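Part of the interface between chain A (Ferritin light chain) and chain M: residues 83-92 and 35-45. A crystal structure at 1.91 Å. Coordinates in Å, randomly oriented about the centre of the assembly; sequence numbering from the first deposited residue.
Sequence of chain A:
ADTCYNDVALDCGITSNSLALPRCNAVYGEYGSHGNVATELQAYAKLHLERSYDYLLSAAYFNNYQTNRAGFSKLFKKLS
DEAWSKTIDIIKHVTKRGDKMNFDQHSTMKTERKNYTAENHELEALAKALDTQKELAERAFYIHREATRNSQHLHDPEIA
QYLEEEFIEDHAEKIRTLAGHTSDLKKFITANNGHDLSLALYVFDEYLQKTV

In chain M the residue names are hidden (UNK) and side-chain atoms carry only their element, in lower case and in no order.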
# COMPACT_ATOMS: atom_id res chain seq x y z
N ALA A 83 -0.80 -17.78 -41.56
CA ALA A 83 -1.47 -17.84 -42.86
C ALA A 83 -2.99 -18.00 -42.68
O ALA A 83 -3.77 -17.47 -43.48
CB ALA A 83 -0.90 -18.99 -43.69
N TRP A 84 -3.41 -18.72 -41.64
CA TRP A 84 -4.85 -18.89 -41.38
C TRP A 84 -5.44 -17.53 -41.00
O TRP A 84 -6.49 -17.11 -41.50
CB TRP A 84 -5.06 -19.90 -40.23
CG TRP A 84 -6.50 -20.01 -39.78
CD1 TRP A 84 -7.05 -19.50 -38.63
CD2 TRP A 84 -7.57 -20.66 -40.48
NE1 TRP A 84 -8.39 -19.81 -38.57
CE2 TRP A 84 -8.74 -20.52 -39.69
CE3 TRP A 84 -7.65 -21.36 -41.70
CZ2 TRP A 84 -9.98 -21.05 -40.08
CZ3 TRP A 84 -8.89 -21.90 -42.08
CH2 TRP A 84 -10.03 -21.74 -41.27
N SER A 85 -4.76 -16.83 -40.11
CA SER A 85 -5.21 -15.52 -39.67
C SER A 85 -5.27 -14.53 -40.85
O SER A 85 -6.21 -13.73 -40.95
CB SER A 85 -4.27 -15.01 -38.57
OG SER A 85 -4.62 -13.69 -38.20
N LYS A 86 -4.29 -14.59 -41.74
CA LYS A 86 -4.27 -13.69 -42.91
C LYS A 86 -5.40 -14.03 -43.88
O LYS A 86 -5.92 -13.15 -44.56
CB LYS A 86 -2.94 -13.78 -43.66
CG LYS A 86 -1.76 -13.13 -42.93
CD LYS A 86 -2.01 -11.65 -42.67
CE LYS A 86 -0.81 -11.00 -41.95
NZ LYS A 86 -1.03 -9.55 -41.63
N THR A 87 -5.76 -15.31 -43.96
CA THR A 87 -6.85 -15.71 -44.85
C THR A 87 -8.12 -14.97 -44.43
O THR A 87 -8.82 -14.39 -45.26
CB THR A 87 -7.13 -17.24 -44.74
OG1 THR A 87 -5.98 -17.97 -45.20
CG2 THR A 87 -8.33 -17.63 -45.61
N ILE A 88 -8.41 -14.98 -43.14
CA ILE A 88 -9.61 -14.31 -42.65
C ILE A 88 -9.51 -12.80 -42.82
O ILE A 88 -10.48 -12.14 -43.20
CB ILE A 88 -9.86 -14.69 -41.17
CG1 ILE A 88 -10.25 -16.18 -41.10
CG2 ILE A 88 -10.99 -13.82 -40.58
CD1 ILE A 88 -10.28 -16.74 -39.68
N ASP A 89 -8.33 -12.25 -42.56
CA ASP A 89 -8.13 -10.81 -42.72
C ASP A 89 -8.36 -10.37 -44.18
O ASP A 89 -8.98 -9.34 -44.43
CB ASP A 89 -6.71 -10.41 -42.30
CG ASP A 89 -6.54 -8.90 -42.21
OD1 ASP A 89 -5.85 -8.30 -43.07
OD2 ASP A 89 -7.12 -8.29 -41.29
N ILE A 90 -7.85 -11.14 -45.14
CA ILE A 90 -8.04 -10.77 -46.55
C ILE A 90 -9.51 -10.87 -46.94
O ILE A 90 -10.03 -10.02 -47.66
CB ILE A 90 -7.19 -11.66 -47.48
CG1 ILE A 90 -5.70 -11.40 -47.22
CG2 ILE A 90 -7.51 -11.35 -48.96
CD1 ILE A 90 -4.77 -12.51 -47.76
N ILE A 91 -10.19 -11.92 -46.48
CA ILE A 91 -11.61 -12.07 -46.78
C ILE A 91 -12.36 -10.84 -46.25
O ILE A 91 -13.24 -10.30 -46.93
CB ILE A 91 -12.19 -13.36 -46.12
CG1 ILE A 91 -11.67 -14.60 -46.86
CG2 ILE A 91 -13.74 -13.31 -46.12
CD1 ILE A 91 -11.96 -15.92 -46.12
N LYS A 92 -12.02 -10.40 -45.05
CA LYS A 92 -12.67 -9.22 -44.49
C LYS A 92 -12.34 -7.97 -45.29
O LYS A 92 -13.18 -7.08 -45.43
CB LYS A 92 -12.28 -9.03 -43.02
CG LYS A 92 -12.91 -10.09 -42.08
CD LYS A 92 -12.43 -9.91 -40.65
CE LYS A 92 -13.17 -10.87 -39.71
NZ LYS A 92 -12.64 -10.79 -38.31
N UNK M 35 -15.40 -28.82 -43.00
CA UNK M 35 -16.33 -28.01 -42.22
C UNK M 35 -15.71 -26.62 -41.97
O UNK M 35 -16.43 -25.62 -42.06
c UNK M 35 -16.67 -28.69 -40.89
N UNK M 36 -14.41 -26.55 -41.69
CA UNK M 36 -13.80 -25.24 -41.45
C UNK M 36 -13.93 -24.36 -42.69
O UNK M 36 -14.20 -23.17 -42.57
c UNK M 36 -12.30 -25.32 -41.03
o UNK M 36 -11.43 -25.60 -42.13
N UNK M 37 -13.76 -24.95 -43.87
CA UNK M 37 -13.86 -24.18 -45.11
C UNK M 37 -15.29 -23.72 -45.38
O UNK M 37 -15.51 -22.62 -45.89
c UNK M 37 -10.97 -24.46 -45.91
c UNK M 37 -13.36 -25.01 -46.30
c UNK M 37 -11.95 -25.59 -46.13
c UNK M 37 -11.55 -26.39 -47.36
N UNK M 38 -16.27 -24.56 -45.05
CA UNK M 38 -17.66 -24.17 -45.28
C UNK M 38 -18.04 -23.03 -44.32
O UNK M 38 -18.79 -22.13 -44.70
c UNK M 38 -20.07 -25.04 -45.36
c UNK M 38 -18.60 -25.38 -45.10
c UNK M 38 -20.32 -24.56 -46.78
o UNK M 38 -20.52 -25.35 -47.69
n UNK M 38 -20.28 -23.24 -46.98
N UNK M 39 -17.54 -23.06 -43.09
CA UNK M 39 -17.82 -21.98 -42.14
C UNK M 39 -17.13 -20.69 -42.59
O UNK M 39 -17.67 -19.60 -42.39
c UNK M 39 -19.68 -22.82 -39.87
c UNK M 39 -18.85 -25.15 -38.57
c UNK M 39 -20.60 -23.57 -39.12
o UNK M 39 -21.09 -25.43 -37.72
c UNK M 39 -18.34 -23.21 -39.98
c UNK M 39 -17.94 -24.38 -39.33
c UNK M 39 -20.18 -24.73 -38.48
c UNK M 39 -17.35 -22.35 -40.72
N UNK M 40 -15.94 -20.79 -43.20
CA UNK M 40 -15.28 -19.57 -43.69
C UNK M 40 -16.17 -18.90 -44.73
O UNK M 40 -16.25 -17.67 -44.79
c UNK M 40 -12.66 -20.06 -43.56
c UNK M 40 -12.42 -18.82 -42.68
c UNK M 40 -11.47 -20.27 -44.54
c UNK M 40 -13.93 -19.88 -44.38
N UNK M 41 -16.80 -19.70 -45.58
CA UNK M 41 -17.67 -19.14 -46.61
C UNK M 41 -18.90 -18.47 -45.99
O UNK M 41 -19.40 -17.47 -46.52
c UNK M 41 -18.10 -20.24 -47.61
N UNK M 42 -19.40 -19.00 -44.87
CA UNK M 42 -20.53 -18.37 -44.20
C UNK M 42 -20.08 -17.04 -43.61
O UNK M 42 -20.78 -16.03 -43.69
c UNK M 42 -21.78 -20.51 -43.55
c UNK M 42 -23.34 -22.76 -42.98
c UNK M 42 -21.08 -19.25 -43.07
s UNK M 42 -22.59 -21.34 -42.14
N UNK M 43 -18.90 -17.03 -42.99
CA UNK M 43 -18.38 -15.79 -42.43
C UNK M 43 -18.23 -14.73 -43.53
O UNK M 43 -18.58 -13.56 -43.35
N UNK M 44 -17.71 -15.15 -44.68
CA UNK M 44 -17.53 -14.24 -45.81
C UNK M 44 -18.88 -13.67 -46.29
O UNK M 44 -18.99 -12.48 -46.58
c UNK M 44 -16.85 -14.98 -46.98
N UNK M 45 -19.89 -14.53 -46.37
CA UNK M 45 -21.21 -14.08 -46.82
C UNK M 45 -21.81 -13.01 -45.91
O UNK M 45 -22.28 -11.97 -46.38
n UNK M 45 -25.71 -14.22 -47.15
c UNK M 45 -22.19 -15.27 -46.89
n UNK M 45 -24.05 -14.60 -48.47
c UNK M 45 -23.60 -14.86 -47.19
c UNK M 45 -24.65 -14.62 -46.36
c UNK M 45 -25.32 -14.22 -48.42

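Position 35 of chain M carries a single side-chain carbon, which makes it alanine; it lies out of reach of the chain A stretch, and Ala M35 serves here through its backbone, its O accepting a hydrogen bond from the N of position 39. Position 36 has one carbon followed by one oxygen, the mark of serine. The CA-to-CB bond points toward chain A, and OG of Ser M36 lies 4.2 Å from CH2 of Trp A84, a packing contact; the hydroxyl finds its hydrogen bond just outside the stretch, so a small polar group can sit beside the indole without being left unsatisfied.

Position 37 shows four carbons forked at the second, hence leucine. Its CA-to-CB bond points away from chain A, and although the end of Leu M37 comes nearer, it stops short of contact. At position 38 three carbons lead to one oxygen and one nitrogen on the third, an amide and therefore glutamine; Gln M38 is far from chain A, and both amide atoms are hydrogen-bonded elsewhere in the structure. Position 39 has one carbon and then a six-carbon ring bearing an oxygen, so it is tyrosine. Tyr M39 makes no contact with the chain A stretch, and its buried hydroxyl is likewise satisfied elsewhere.

Position 40 again has four carbons forked at the second, but here the CA-to-CB bond points toward chain A. This is leucine, and its fork suits the place: CD1 of Leu M40 lies 3.9 Å from CH2 of Trp A84 and 4.2 Å from CG2 of Thr A87, while its CD2 lies 3.8 Å from CG1 of Ile A88. With chi1 m and chi2 t, one compact side chain meets three residues.

Position 41 has one carbon, pointing away from chain A: alanine. Position 42 has an unbranched run of two carbons, a sulfur and a carbon, which identifies methionine; Met M42 is buried but out of reach. Position 43 has no side-chain atoms and is glycine, which continues the helix, N of Gly M43 donating to O of Tyr M39 at 2.9 Å.

Position 44 has one carbon, so it is alanine. Its CA-to-CB bond points sideways, yet CB of Ala M44 lies 3.6 Å from CG2 of Ile A91. The small methyl suits a place where the backbones draw close: the CA atoms of Ile A91 and Ala M44 are 6.4 Å apart, against 7.8 Å for those of Ile A88 and Leu M40. Position 45 has one carbon and a five-membered ring of three carbons and two nitrogens, histidine; His M45 does not reach chain A.

The two helices run in broadly the same direction, 30° apart, with axes 10.3 Å apart at closest approach. No hydrogen bond joins the stretches. Leu M40 packs among Trp A84, Thr A87 and Ile A88, one turn before Ala M44 meets Ile A91, and this modest apolar contact buries 285 Å² in all.

Chain M, residues 35-45: ASLQYLAMGAH
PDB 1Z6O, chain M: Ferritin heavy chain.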